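Local coordinates for MstE (Scytonema sp. PCC 10023, PDB 6SBF), which probably cyclises a linear isoprenoid precursor as a single-domain type II (class II) terpene cyclase in merosterol biosynthesis, at residues T265-L276 / A287-L295; D108-L116 / A130-H140. The protein carries 1 engineered substitution. All coordinates share one frame; numbering follows the deposited sequence.

Interaction 1 (T265-L276 / A287-L295); sequences TFATAWCLRLLL and ARAAAIGWL
Leu272 sits as a knob among Arg288, Ala291, Ile292 and Leu295, at the heart of a buried antiparallel helix pair in the alpha6-alpha6 barrel. The two segments belong to consecutive helices, 265-275 and 282-298. Their axes come within 9.9 Å at an angle of 151°. The contacts of helix 265-275 with helices 215-229 and 350-363 are consistent with an inner place for it, with 282-298 behind it in the outer ring. The two methyls of Leu272 divide the hole. CD1 lies 3.7 Å from Arg288 CG, while CD2 rests against Ile292 CG1 and Leu295 CD1. The side chains of Leu272 and Arg288 run at about a right angle to each other.

Toward the N-terminal end of helix 265-275, the six-membered ring of Trp294 lies against two threonines, beside Leu295. CG of Trp294 is anti to the backbone N (chi1 -177°), which carries the ring there. Trp294 CZ3 is 3.7 Å from Thr268 OG1, and Trp294 CH2 is 4.0 Å from Thr265 CG2. The hydroxyls bond elsewhere: Thr268 OG1 to Ser264 O, and Thr265 OG1 to Ser308 OG.

At the other end, the chain of Arg288 bends at chi3. Its aliphatic part lies against two leucines: CG is 3.6 Å from Leu275 CB, and CD is 3.4 Å from Leu276 CD2. The positive group is thus brought to the C-terminal turn of helix 265-275, where the helix dipole would probably favour it. Arg288 NH2 also bonds to Met366 O. Arg288 NH1 donates to Leu275 O at 3.1 Å and 162°; the oxygen lies near the guanidinium plane, but NH1 stands above the carbonyl plane.

Interaction 2 (D108-L116 / A130-H140); sequences DADTTGWAL and AQQARAALATH
The His140 ring carries Ala109 CB over one face, in a CH-pi contact with CB 4.2 Å from the ring centroid. His140 NE2 is hydrogen-bonded to Glu98, which probably helps to fix the rotation of the ring. The Arg134 guanidinium has Ala130 O above the centre of one face, and Leu116 CD2 approaches it obliquely. Arg134 NH2 bonds to Ser125 O.

Leu116 is the knob of this contact. It enters a hole formed by Ala130, Ala133, Arg134 and Leu137. Leu116 CD2 lies 3.6 Å from Ala130 CB. Leu116 CD1 touches Arg134 CG at 3.6 Å. The same methyl meets Leu137 CD1 tip to tip. The other methyl of Leu137, CD2, packs 3.6 Å from Ala109 CB. The helix axes are 9.9 Å apart and run antiparallel but clearly crossed, at 144°.

Thr112 works in two directions. Its CG2, anti to the backbone N, lies 3.8 Å from Ala133 CB and 4.0 Å from Leu137 CG. Its OG1 turns back to Asp108 O at 2.8 Å. The backbone N of Thr112 grips the same oxygen from the opposite face of the carbonyl plane. Thr112 OG1 is also hydrogen-bonded to Trp99 N. Replacing Thr112 by an alanine would probably leave Trp99 N without this partner, Asp108 O with one grip fewer, and a gap beside Ala133 and Leu137.

Asp108 caps helix 109-121, its OD1 taking a straight bond from Thr111 N. Asp108 to Thr112 read Asp-Ala-Asp-Thr-Thr, consistent with a variant of the DXDD motif of class II cyclases. Away from helix 128-138, helix 109-121 packs on helices 59-69 and 177-183, while Arg134 and Leu137 reach Phe189 of helix 187-200.

In the fold
Both contacts are buried pairs of consecutive antiparallel helices with the same axis separation, and both centre on a leucine knob. They share no element. Interaction 1 joins helices 265-275 and 282-298; interaction 2 joins 109-121 and 128-138. They lie on opposite sides of the chain's centre, with centres 29 Å apart, and follow each other in the sequence. Paired consecutive helices of this kind are consistent with an alpha6-alpha6 barrel. Their chemistry differs. Interaction 1 buries more surface, 544 against 378 Å², and includes an arginine bond to a helix end. Between the segments of interaction 2 the contacts are van der Waals and CH-pi; its polar groups bond within their own segment or outside the pair.

Interaction 1 (T265-L276 / A287-L295)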
ATOM      1  N   THR A 265       3.559   9.273  -9.398  1.00 13.09           N
ATOM      2  CA  THR A 265       2.787   9.806  -8.277  1.00 12.93           C
ATOM      3  C   THR A 265       2.759   8.821  -7.124  1.00 12.18           C
ATOM      4  O   THR A 265       2.938   9.252  -5.950  1.00 12.80           O
ATOM      5  CB  THR A 265       1.402  10.243  -8.728  1.00 13.98           C
ATOM      6  OG1 THR A 265       0.802   9.187  -9.448  1.00 15.59           O
ATOM      7  CG2 THR A 265       1.447  11.502  -9.577  1.00 15.78           C
ATOM      8  N   PHE A 266       2.581   7.547  -7.375  1.00 12.57           N
ATOM      9  CA  PHE A 266       2.530   6.503  -6.334  1.00 12.39           C
ATOM     10  C   PHE A 266       3.852   6.373  -5.621  1.00 12.30           C
ATOM     11  O   PHE A 266       3.904   6.339  -4.366  1.00 12.56           O
ATOM     12  CB  PHE A 266       2.041   5.185  -6.938  1.00 12.31           C
ATOM     13  CG  PHE A 266       1.861   4.024  -6.006  1.00 11.37           C
ATOM     14  CD1 PHE A 266       0.764   3.980  -5.150  1.00 11.60           C
ATOM     15  CD2 PHE A 266       2.710   2.940  -6.026  1.00 12.29           C
ATOM     16  CE1 PHE A 266       0.565   2.865  -4.345  1.00 12.56           C
ATOM     17  CE2 PHE A 266       2.512   1.814  -5.285  1.00 12.70           C
ATOM     18  CZ  PHE A 266       1.417   1.783  -4.432  1.00 12.73           C
ATOM     19  N   ALA A 267       4.944   6.240  -6.362  1.00 11.82           N
ATOM     20  CA  ALA A 267       6.257   6.019  -5.750  1.00 11.54           C
ATOM     21  C   ALA A 267       6.620   7.300  -4.984  1.00 11.49           C
ATOM     22  O   ALA A 267       7.284   7.199  -3.947  1.00 12.47           O
ATOM     23  CB  ALA A 267       7.297   5.647  -6.793  1.00 13.27           C
ATOM     24  N   THR A 268       6.313   8.468  -5.513  1.00 11.44           N
ATOM     25  CA  THR A 268       6.660   9.744  -4.851  1.00 12.34           C
ATOM     26  C   THR A 268       5.891   9.879  -3.518  1.00 12.64           C
ATOM     27  O   THR A 268       6.494  10.294  -2.522  1.00 12.45           O
ATOM     28  CB  THR A 268       6.421  10.950  -5.756  1.00 12.19           C
ATOM     29  OG1 THR A 268       7.216  10.776  -6.935  1.00 12.98           O
ATOM     30  CG2 THR A 268       6.766  12.250  -5.114  1.00 12.77           C
ATOM     31  N   ALA A 269       4.633   9.493  -3.486  1.00 11.39           N
ATOM     32  CA  ALA A 269       3.824   9.590  -2.251  1.00 11.27           C
ATOM     33  C   ALA A 269       4.402   8.637  -1.210  1.00 11.15           C
ATOM     34  O   ALA A 269       4.543   9.035  -0.020  1.00 12.00           O
ATOM     35  CB  ALA A 269       2.386   9.245  -2.576  1.00 11.69           C
ATOM     36  N   TRP A 270       4.785   7.428  -1.603  1.00 10.87           N
ATOM     37  CA  TRP A 270       5.382   6.520  -0.619  1.00 11.08           C
ATOM     38  C   TRP A 270       6.749   7.054  -0.172  1.00 11.55           C
ATOM     39  O   TRP A 270       7.089   6.892   1.014  1.00 12.29           O
ATOM     40  CB  TRP A 270       5.422   5.070  -1.144  1.00 11.48           C
ATOM     41  CG  TRP A 270       4.094   4.389  -0.985  1.00 12.18           C
ATOM     42  CD1 TRP A 270       3.170   4.025  -1.924  1.00 13.59           C
ATOM     43  CD2 TRP A 270       3.521   4.010   0.288  1.00 11.72           C
ATOM     44  NE1 TRP A 270       2.086   3.440  -1.332  1.00 13.60           N
ATOM     45  CE2 TRP A 270       2.249   3.449   0.019  1.00 12.61           C
ATOM     46  CE3 TRP A 270       3.929   4.127   1.606  1.00 12.60           C
ATOM     47  CZ2 TRP A 270       1.434   2.967   1.053  1.00 14.25           C
ATOM     48  CZ3 TRP A 270       3.146   3.621   2.607  1.00 13.28           C
ATOM     49  CH2 TRP A 270       1.916   3.081   2.333  1.00 14.55           C
ATOM     50  N   CYS A 271       7.537   7.619  -1.088  1.00 11.61           N
ATOM     51  CA  CYS A 271       8.829   8.180  -0.669  1.00 12.03           C
ATOM     52  C   CYS A 271       8.602   9.330   0.321  1.00 11.89           C
ATOM     53  O   CYS A 271       9.400   9.477   1.272  1.00 12.94           O
ATOM     54  CB  CYS A 271       9.604   8.604  -1.897  1.00 13.22           C
ATOM     55  SG  CYS A 271      11.328   8.949  -1.599  1.00 15.81           S
ATOM     56  N   LEU A 272       7.597  10.137   0.102  1.00 11.62           N
ATOM     57  CA  LEU A 272       7.276  11.263   1.022  1.00 12.25           C
ATOM     58  C   LEU A 272       6.973  10.684   2.407  1.00 12.05           C
ATOM     59  O   LEU A 272       7.505  11.229   3.421  1.00 13.68           O
ATOM     60  CB  LEU A 272       6.165  12.092   0.422  1.00 12.81           C
ATOM     61  CG  LEU A 272       5.638  13.233   1.283  1.00 13.05           C
ATOM     62  CD1 LEU A 272       6.770  14.143   1.717  1.00 14.20           C
ATOM     63  CD2 LEU A 272       4.547  13.993   0.557  1.00 13.55           C
ATOM     64  N   ARG A 273       6.202   9.606   2.499  1.00 12.39           N
ATOM     65  CA  ARG A 273       5.927   9.002   3.806  1.00 13.28           C
ATOM     66  C   ARG A 273       7.257   8.520   4.438  1.00 13.03           C
ATOM     67  O   ARG A 273       7.452   8.731   5.647  1.00 13.97           O
ATOM     68  CB  ARG A 273       4.981   7.827   3.673  1.00 14.91           C
ATOM     69  CG  ARG A 273       3.574   8.277   3.562  1.00 17.19           C
ATOM     70  CD  ARG A 273       2.569   7.136   3.607  1.00 17.37           C
ATOM     71  NE  ARG A 273       2.556   6.219   4.764  1.00 15.31           N
ATOM     72  CZ  ARG A 273       1.500   5.469   5.112  1.00 15.08           C
ATOM     73  NH1 ARG A 273       0.321   5.662   4.560  1.00 16.77           N
ATOM     74  NH2 ARG A 273       1.622   4.515   6.022  1.00 16.80           N
ATOM     75  N   LEU A 274       8.108   7.882   3.670  1.00 12.08           N
ATOM     76  CA  LEU A 274       9.413   7.417   4.197  1.00 12.44           C
ATOM     77  C   LEU A 274      10.199   8.597   4.777  1.00 12.38           C
ATOM     78  O   LEU A 274      10.796   8.480   5.878  1.00 14.42           O
ATOM     79  CB  LEU A 274      10.173   6.733   3.075  1.00 12.69           C
ATOM     80  CG  LEU A 274      11.627   6.351   3.368  1.00 13.35           C
ATOM     81  CD1 LEU A 274      11.806   5.421   4.527  1.00 13.52           C
ATOM     82  CD2 LEU A 274      12.205   5.712   2.090  1.00 14.01           C
ATOM     83  N   LEU A 275      10.205   9.708   4.099  1.00 12.32           N
ATOM     84  CA  LEU A 275      11.020  10.886   4.485  1.00 14.06           C
ATOM     85  C   LEU A 275      10.464  11.567   5.760  1.00 14.48           C
ATOM     86  O   LEU A 275      11.179  12.342   6.363  1.00 16.37           O
ATOM     87  CB  LEU A 275      11.140  11.894   3.345  1.00 15.03           C
ATOM     88  CG  LEU A 275      11.927  11.407   2.115  1.00 17.92           C
ATOM     89  CD1 LEU A 275      11.779  12.417   1.008  1.00 22.05           C
ATOM     90  CD2 LEU A 275      13.368  11.132   2.452  1.00 21.64           C
ATOM     91  N   LEU A 276       9.236  11.255   6.176  1.00 14.21           N
ATOM     92  CA  LEU A 276       8.689  11.781   7.445  1.00 14.68           C
ATOM     93  C   LEU A 276       9.351  11.100   8.625  1.00 15.68           C
ATOM     94  O   LEU A 276       9.129  11.569   9.769  1.00 18.69           O
ATOM     95  CB  LEU A 276       7.197  11.566   7.472  1.00 15.90           C
ATOM     96  CG  LEU A 276       6.444  12.407   6.437  1.00 19.40           C
ATOM     97  CD1 LEU A 276       5.011  12.002   6.433  1.00 24.10           C
ATOM     98  CD2 LEU A 276       6.552  13.896   6.809  1.00 24.04           C
ATOM     99  N   ALA A 287      13.655  18.076   0.789  1.00 18.24           N
ATOM    100  CA  ALA A 287      13.187  17.058  -0.160  1.00 18.09           C
ATOM    101  C   ALA A 287      11.683  16.867  -0.010  1.00 16.47           C
ATOM    102  O   ALA A 287      10.959  16.776  -0.999  1.00 16.29           O
ATOM    103  CB  ALA A 287      13.959  15.792   0.081  1.00 18.45           C
ATOM    104  N   ARG A 288      11.219  16.785   1.228  1.00 15.58           N
ATOM    105  CA  ARG A 288       9.766  16.704   1.432  1.00 14.95           C
ATOM    106  C   ARG A 288       9.025  17.899   0.837  1.00 14.48           C
ATOM    107  O   ARG A 288       7.933  17.718   0.221  1.00 15.25           O
ATOM    108  CB  ARG A 288       9.404  16.556   2.903  1.00 16.15           C
ATOM    109  CG  ARG A 288       9.853  15.232   3.494  1.00 18.26           C
ATOM    110  CD  ARG A 288       9.131  14.863   4.787  1.00 17.49           C
ATOM    111  NE  ARG A 288       9.144  15.980   5.737  1.00 18.40           N
ATOM    112  CZ  ARG A 288      10.116  16.275   6.599  1.00 20.36           C
ATOM    113  NH1 ARG A 288      11.026  15.388   6.957  1.00 19.80           N
ATOM    114  NH2 ARG A 288      10.089  17.450   7.184  1.00 23.18           N
ATOM    115  N   ALA A 289       9.527  19.102   1.043  1.00 16.56           N
ATOM    116  CA  ALA A 289       8.900  20.309   0.515  1.00 16.84           C
ATOM    117  C   ALA A 289       8.832  20.225  -1.001  1.00 15.96           C
ATOM    118  O   ALA A 289       7.827  20.613  -1.606  1.00 16.48           O
ATOM    119  CB  ALA A 289       9.681  21.517   0.966  1.00 19.52           C
ATOM    120  N   ALA A 290       9.893  19.723  -1.637  1.00 16.36           N
ATOM    121  CA  ALA A 290       9.922  19.573  -3.118  1.00 15.94           C
ATOM    122  C   ALA A 290       8.880  18.555  -3.589  1.00 14.51           C
ATOM    123  O   ALA A 290       8.181  18.806  -4.573  1.00 15.13           O
ATOM    124  CB  ALA A 290      11.343  19.238  -3.609  1.00 18.11           C
ATOM    125  N   ALA A 291       8.775  17.438  -2.890  1.00 14.18           N
ATOM    126  CA  ALA A 291       7.817  16.367  -3.214  1.00 13.30           C
ATOM    127  C   ALA A 291       6.389  16.897  -3.064  1.00 13.70           C
ATOM    128  O   ALA A 291       5.519  16.638  -3.915  1.00 14.67           O
ATOM    129  CB  ALA A 291       8.043  15.180  -2.336  1.00 14.99           C
ATOM    130  N   ILE A 292       6.145  17.635  -1.989  1.00 14.51           N
ATOM    131  CA  ILE A 292       4.798  18.245  -1.792  1.00 13.51           C
ATOM    132  C   ILE A 292       4.513  19.146  -2.997  1.00 13.88           C
ATOM    133  O   ILE A 292       3.384  19.104  -3.558  1.00 14.09           O
ATOM    134  CB  ILE A 292       4.723  19.002  -0.450  1.00 15.46           C
ATOM    135  CG1 ILE A 292       4.733  18.025   0.715  1.00 15.70           C
ATOM    136  CG2 ILE A 292       3.502  19.904  -0.425  1.00 16.50           C
ATOM    137  CD1 ILE A 292       5.009  18.706   2.059  1.00 17.58           C
ATOM    138  N   GLY A 293       5.444  20.026  -3.357  1.00 14.46           N
ATOM    139  CA  GLY A 293       5.167  20.954  -4.452  1.00 15.25           C
ATOM    140  C   GLY A 293       4.865  20.217  -5.749  1.00 14.68           C
ATOM    141  O   GLY A 293       3.940  20.595  -6.495  1.00 16.17           O
ATOM    142  N   TRP A 294       5.629  19.176  -6.046  1.00 14.35           N
ATOM    143  CA  TRP A 294       5.427  18.449  -7.307  1.00 14.65           C
ATOM    144  C   TRP A 294       4.068  17.734  -7.278  1.00 13.61           C
ATOM    145  O   TRP A 294       3.311  17.796  -8.256  1.00 15.07           O
ATOM    146  CB  TRP A 294       6.575  17.471  -7.517  1.00 14.80           C
ATOM    147  CG  TRP A 294       6.451  16.753  -8.827  1.00 14.54           C
ATOM    148  CD1 TRP A 294       6.849  17.213 -10.046  1.00 17.05           C
ATOM    149  CD2 TRP A 294       5.936  15.429  -9.004  1.00 14.91           C
ATOM    150  NE1 TRP A 294       6.579  16.241 -10.983  1.00 15.49           N
ATOM    151  CE2 TRP A 294       6.059  15.127 -10.379  1.00 15.10           C
ATOM    152  CE3 TRP A 294       5.422  14.446  -8.154  1.00 14.30           C
ATOM    153  CZ2 TRP A 294       5.642  13.910 -10.902  1.00 15.34           C
ATOM    154  CZ3 TRP A 294       5.021  13.230  -8.658  1.00 13.98           C
ATOM    155  CH2 TRP A 294       5.144  12.960 -10.021  1.00 15.56           C
ATOM    156  N   LEU A 295       3.744  17.117  -6.133  1.00 13.56           N
ATOM    157  CA  LEU A 295       2.430  16.427  -6.067  1.00 14.01           C
ATOM    158  C   LEU A 295       1.290  17.470  -6.200  1.00 13.12           C
ATOM    159  O   LEU A 295       0.300  17.185  -6.895  1.00 14.55           O
ATOM    160  CB  LEU A 295       2.330  15.643  -4.750  1.00 14.31           C
ATOM    161  CG  LEU A 295       3.207  14.411  -4.691  1.00 13.50           C
ATOM    162  CD1 LEU A 295       3.294  13.857  -3.260  1.00 13.44           C
ATOM    163  CD2 LEU A 295       2.702  13.328  -5.613  1.00 14.62           C
TER

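Interaction 2 (D108-L116 / A130-H140)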
ATOM      1  N   ASP A 108      -6.709 -13.586   1.678  1.00 12.97           N
ATOM      2  CA  ASP A 108      -5.245 -13.392   1.636  1.00 12.87           C
ATOM      3  C   ASP A 108      -4.823 -12.499   2.789  1.00 13.09           C
ATOM      4  O   ASP A 108      -5.602 -11.690   3.346  1.00 12.95           O
ATOM      5  CB  ASP A 108      -4.804 -12.837   0.276  1.00 13.45           C
ATOM      6  CG  ASP A 108      -5.061 -11.355   0.155  1.00 13.29           C
ATOM      7  OD1 ASP A 108      -4.217 -10.526   0.577  1.00 14.50           O
ATOM      8  OD2 ASP A 108      -6.143 -10.979  -0.412  1.00 14.88           O
ATOM      9  N   ALA A 109      -3.581 -12.644   3.172  1.00 12.41           N
ATOM     10  CA  ALA A 109      -3.014 -11.965   4.343  1.00 13.04           C
ATOM     11  C   ALA A 109      -2.943 -10.467   4.121  1.00 12.46           C
ATOM     12  O   ALA A 109      -3.020  -9.725   5.107  1.00 13.59           O
ATOM     13  CB  ALA A 109      -1.650 -12.500   4.684  1.00 13.67           C
ATOM     14  N   ASP A 110      -2.675 -10.013   2.914  1.00 12.55           N
ATOM     15  CA  ASP A 110      -2.478  -8.562   2.698  1.00 12.87           C
ATOM     16  C   ASP A 110      -3.801  -7.850   2.893  1.00 12.08           C
ATOM     17  O   ASP A 110      -3.884  -6.858   3.633  1.00 12.59           O
ATOM     18  CB  ASP A 110      -1.861  -8.285   1.336  1.00 13.93           C
ATOM     19  CG  ASP A 110      -1.428  -6.830   1.205  1.00 15.41           C
ATOM     20  OD1 ASP A 110      -0.725  -6.348   2.093  1.00 16.63           O
ATOM     21  OD2 ASP A 110      -1.764  -6.215   0.222  1.00 25.47           O
ATOM     22  N   THR A 111      -4.811  -8.277   2.188  1.00 11.97           N
ATOM     23  CA  THR A 111      -6.129  -7.680   2.304  1.00 12.27           C
ATOM     24  C   THR A 111      -6.548  -7.722   3.775  1.00 11.14           C
ATOM     25  O   THR A 111      -7.091  -6.709   4.281  1.00 12.32           O
ATOM     26  CB  THR A 111      -7.178  -8.434   1.473  1.00 13.02           C
ATOM     27  OG1 THR A 111      -6.744  -8.427   0.103  1.00 14.40           O
ATOM     28  CG2 THR A 111      -8.521  -7.782   1.623  1.00 13.39           C
ATOM     29  N   THR A 112      -6.357  -8.844   4.392  1.00 11.18           N
ATOM     30  CA  THR A 112      -6.796  -9.000   5.829  1.00 11.21           C
ATOM     31  C   THR A 112      -6.071  -8.009   6.718  1.00 12.18           C
ATOM     32  O   THR A 112      -6.694  -7.392   7.593  1.00 12.39           O
ATOM     33  CB  THR A 112      -6.665 -10.473   6.259  1.00 12.04           C
ATOM     34  OG1 THR A 112      -7.492 -11.291   5.422  1.00 12.63           O
ATOM     35  CG2 THR A 112      -7.058 -10.679   7.672  1.00 12.99           C
ATOM     36  N   GLY A 113      -4.776  -7.817   6.522  1.00 11.80           N
ATOM     37  CA  GLY A 113      -4.046  -6.820   7.301  1.00 11.72           C
ATOM     38  C   GLY A 113      -4.559  -5.426   7.116  1.00 11.48           C
ATOM     39  O   GLY A 113      -4.778  -4.712   8.119  1.00 12.92           O
ATOM     40  N   TRP A 114      -4.821  -4.999   5.893  1.00 11.00           N
ATOM     41  CA  TRP A 114      -5.371  -3.654   5.668  1.00 11.89           C
ATOM     42  C   TRP A 114      -6.751  -3.524   6.313  1.00 11.42           C
ATOM     43  O   TRP A 114      -7.065  -2.439   6.841  1.00 12.03           O
ATOM     44  CB  TRP A 114      -5.435  -3.299   4.182  1.00 11.79           C
ATOM     45  CG  TRP A 114      -4.075  -3.047   3.608  1.00 11.98           C
ATOM     46  CD1 TRP A 114      -3.336  -3.875   2.807  1.00 13.18           C
ATOM     47  CD2 TRP A 114      -3.255  -1.869   3.809  1.00 11.33           C
ATOM     48  NE1 TRP A 114      -2.104  -3.330   2.538  1.00 13.30           N
ATOM     49  CE2 TRP A 114      -2.040  -2.075   3.109  1.00 12.50           C
ATOM     50  CE3 TRP A 114      -3.469  -0.641   4.463  1.00 12.59           C
ATOM     51  CZ2 TRP A 114      -1.024  -1.142   3.134  1.00 12.86           C
ATOM     52  CZ3 TRP A 114      -2.454   0.290   4.461  1.00 13.37           C
ATOM     53  CH2 TRP A 114      -1.232   0.040   3.799  1.00 13.86           C
ATOM     54  N   ALA A 115      -7.572  -4.528   6.222  1.00 11.27           N
ATOM     55  CA  ALA A 115      -8.919  -4.495   6.837  1.00 12.31           C
ATOM     56  C   ALA A 115      -8.772  -4.329   8.344  1.00 11.91           C
ATOM     57  O   ALA A 115      -9.592  -3.617   8.949  1.00 12.59           O
ATOM     58  CB  ALA A 115      -9.704  -5.750   6.503  1.00 12.88           C
ATOM     59  N   LEU A 116      -7.783  -4.961   8.952  1.00 11.47           N
ATOM     60  CA  LEU A 116      -7.497  -4.808  10.388  1.00 11.37           C
ATOM     61  C   LEU A 116      -6.991  -3.413  10.718  1.00 11.40           C
ATOM     62  O   LEU A 116      -7.312  -2.920  11.841  1.00 13.48           O
ATOM     63  CB  LEU A 116      -6.638  -5.961  10.880  1.00 11.98           C
ATOM     64  CG  LEU A 116      -7.307  -7.323  10.902  1.00 13.14           C
ATOM     65  CD1 LEU A 116      -6.265  -8.417  11.120  1.00 14.44           C
ATOM     66  CD2 LEU A 116      -8.362  -7.383  12.018  1.00 17.00           C
ATOM     67  N   ALA A 130     -12.711  -9.078  13.862  1.00 14.24           N
ATOM     68  CA  ALA A 130     -11.276  -8.705  13.834  1.00 15.61           C
ATOM     69  C   ALA A 130     -10.462  -9.776  14.550  1.00 14.32           C
ATOM     70  O   ALA A 130      -9.355 -10.104  14.065  1.00 14.62           O
ATOM     71  CB  ALA A 130     -11.043  -7.359  14.473  1.00 16.38           C
ATOM     72  N   GLN A 131     -10.946 -10.332  15.651  1.00 13.65           N
ATOM     73  CA  GLN A 131     -10.207 -11.393  16.368  1.00 13.08           C
ATOM     74  C   GLN A 131     -10.042 -12.596  15.437  1.00 13.62           C
ATOM     75  O   GLN A 131      -8.977 -13.256  15.410  1.00 15.02           O
ATOM     76  CB  GLN A 131     -10.971 -11.806  17.637  1.00 14.86           C
ATOM     77  CG  GLN A 131     -10.291 -12.877  18.473  1.00 23.14           C
ATOM     78  CD  GLN A 131     -10.968 -13.089  19.811  1.00 38.09           C
ATOM     79  OE1 GLN A 131     -11.332 -12.113  20.450  1.00 41.58           O
ATOM     80  NE2 GLN A 131     -11.088 -14.345  20.219  1.00 52.72           N
ATOM     81  N   GLN A 132     -11.126 -12.975  14.760  1.00 14.25           N
ATOM     82  CA  GLN A 132     -11.094 -14.144  13.866  1.00 14.14           C
ATOM     83  C   GLN A 132     -10.112 -13.898  12.698  1.00 12.82           C
ATOM     84  O   GLN A 132      -9.308 -14.815  12.382  1.00 14.15           O
ATOM     85  CB  GLN A 132     -12.493 -14.395  13.297  1.00 14.88           C
ATOM     86  CG  GLN A 132     -12.581 -15.683  12.480  1.00 15.46           C
ATOM     87  CD  GLN A 132     -13.855 -15.837  11.671  1.00 16.15           C
ATOM     88  OE1 GLN A 132     -14.597 -14.876  11.549  1.00 18.90           O
ATOM     89  NE2 GLN A 132     -14.035 -17.008  11.057  1.00 18.71           N
ATOM     90  N   ALA A 133     -10.133 -12.725  12.129  1.00 13.48           N
ATOM     91  CA  ALA A 133      -9.264 -12.381  11.006  1.00 13.97           C
ATOM     92  C   ALA A 133      -7.803 -12.358  11.474  1.00 13.38           C
ATOM     93  O   ALA A 133      -6.917 -12.820  10.732  1.00 14.82           O
ATOM     94  CB  ALA A 133      -9.727 -11.103  10.362  1.00 16.37           C
ATOM     95  N   ARG A 134      -7.537 -11.800  12.658  1.00 15.10           N
ATOM     96  CA  ARG A 134      -6.144 -11.775  13.163  1.00 15.58           C
ATOM     97  C   ARG A 134      -5.647 -13.193  13.365  1.00 15.09           C
ATOM     98  O   ARG A 134      -4.440 -13.469  13.095  1.00 15.36           O
ATOM     99  CB  ARG A 134      -6.020 -11.038  14.494  1.00 24.19           C
ATOM    100  CG  ARG A 134      -5.458  -9.657  14.426  1.00 29.17           C
ATOM    101  CD  ARG A 134      -5.085  -9.055  15.755  1.00 23.29           C
ATOM    102  NE  ARG A 134      -6.044  -9.143  16.774  1.00 25.19           N
ATOM    103  CZ  ARG A 134      -7.111  -8.367  16.847  1.00 21.58           C
ATOM    104  NH1 ARG A 134      -7.909  -8.663  17.820  1.00 24.30           N
ATOM    105  NH2 ARG A 134      -7.279  -7.270  16.088  1.00 21.51           N
ATOM    106  N   ALA A 135      -6.490 -14.056  13.896  1.00 14.07           N
ATOM    107  CA  ALA A 135      -6.129 -15.480  14.069  1.00 15.71           C
ATOM    108  C   ALA A 135      -5.772 -16.109  12.711  1.00 14.12           C
ATOM    109  O   ALA A 135      -4.754 -16.789  12.611  1.00 15.90           O
ATOM    110  CB  ALA A 135      -7.254 -16.188  14.778  1.00 14.85           C
ATOM    111  N   ALA A 136      -6.563 -15.811  11.694  1.00 13.51           N
ATOM    112  CA  ALA A 136      -6.335 -16.336  10.362  1.00 15.01           C
ATOM    113  C   ALA A 136      -4.991 -15.824   9.851  1.00 15.25           C
ATOM    114  O   ALA A 136      -4.286 -16.590   9.164  1.00 16.06           O
ATOM    115  CB  ALA A 136      -7.441 -15.959   9.422  1.00 17.41           C
ATOM    116  N   LEU A 137      -4.631 -14.588  10.117  1.00 15.18           N
ATOM    117  CA  LEU A 137      -3.306 -14.078   9.678  1.00 17.00           C
ATOM    118  C   LEU A 137      -2.198 -14.931  10.237  1.00 17.41           C
ATOM    119  O   LEU A 137      -1.194 -15.140   9.507  1.00 18.46           O
ATOM    120  CB  LEU A 137      -3.024 -12.688  10.179  1.00 23.32           C
ATOM    121  CG  LEU A 137      -3.554 -11.592   9.350  1.00 22.56           C
ATOM    122  CD1 LEU A 137      -3.216 -10.238   9.975  1.00 17.74           C
ATOM    123  CD2 LEU A 137      -3.023 -11.632   7.931  1.00 25.40           C
ATOM    124  N   ALA A 138      -2.344 -15.438  11.437  1.00 17.45           N
ATOM    125  CA  ALA A 138      -1.273 -16.212  12.067  1.00 20.17           C
ATOM    126  C   ALA A 138      -0.984 -17.452  11.227  1.00 19.14           C
ATOM    127  O   ALA A 138       0.183 -17.900  11.197  1.00 22.71           O
ATOM    128  CB  ALA A 138      -1.633 -16.528  13.484  1.00 22.06           C
ATOM    129  N   THR A 139      -1.980 -17.971  10.519  0.50 17.41           N
ATOM    130  CA  THR A 139      -1.816 -19.179   9.684  0.50 17.62           C
ATOM    131  C   THR A 139      -0.818 -18.946   8.533  0.50 16.62           C
ATOM    132  O   THR A 139      -0.261 -19.928   8.042  0.50 21.49           O
ATOM    133  CB  THR A 139      -3.180 -19.639   9.162  0.50 17.39           C
ATOM    134  OG1 THR A 139      -4.061 -19.731  10.287  0.50 23.51           O
ATOM    135  CG2 THR A 139      -3.077 -20.965   8.451  0.50 18.49           C
ATOM    136  N   HIS A 140      -0.630 -17.696   8.122  1.00 16.19           N
ATOM    137  CA  HIS A 140       0.226 -17.304   7.006  1.00 14.66           C
ATOM    138  C   HIS A 140       1.677 -17.043   7.429  1.00 15.30           C
ATOM    139  O   HIS A 140       2.504 -16.805   6.522  1.00 15.50           O
ATOM    140  CB  HIS A 140      -0.381 -16.083   6.338  1.00 14.61           C
ATOM    141  CG  HIS A 140      -1.666 -16.340   5.656  1.00 14.43           C
ATOM    142  ND1 HIS A 140      -1.767 -17.058   4.477  1.00 20.41           N
ATOM    143  CD2 HIS A 140      -2.894 -15.946   5.940  1.00 17.07           C
ATOM    144  CE1 HIS A 140      -3.043 -17.074   4.103  1.00 20.65           C
ATOM    145  NE2 HIS A 140      -3.734 -16.412   4.967  1.00 17.42           N
TER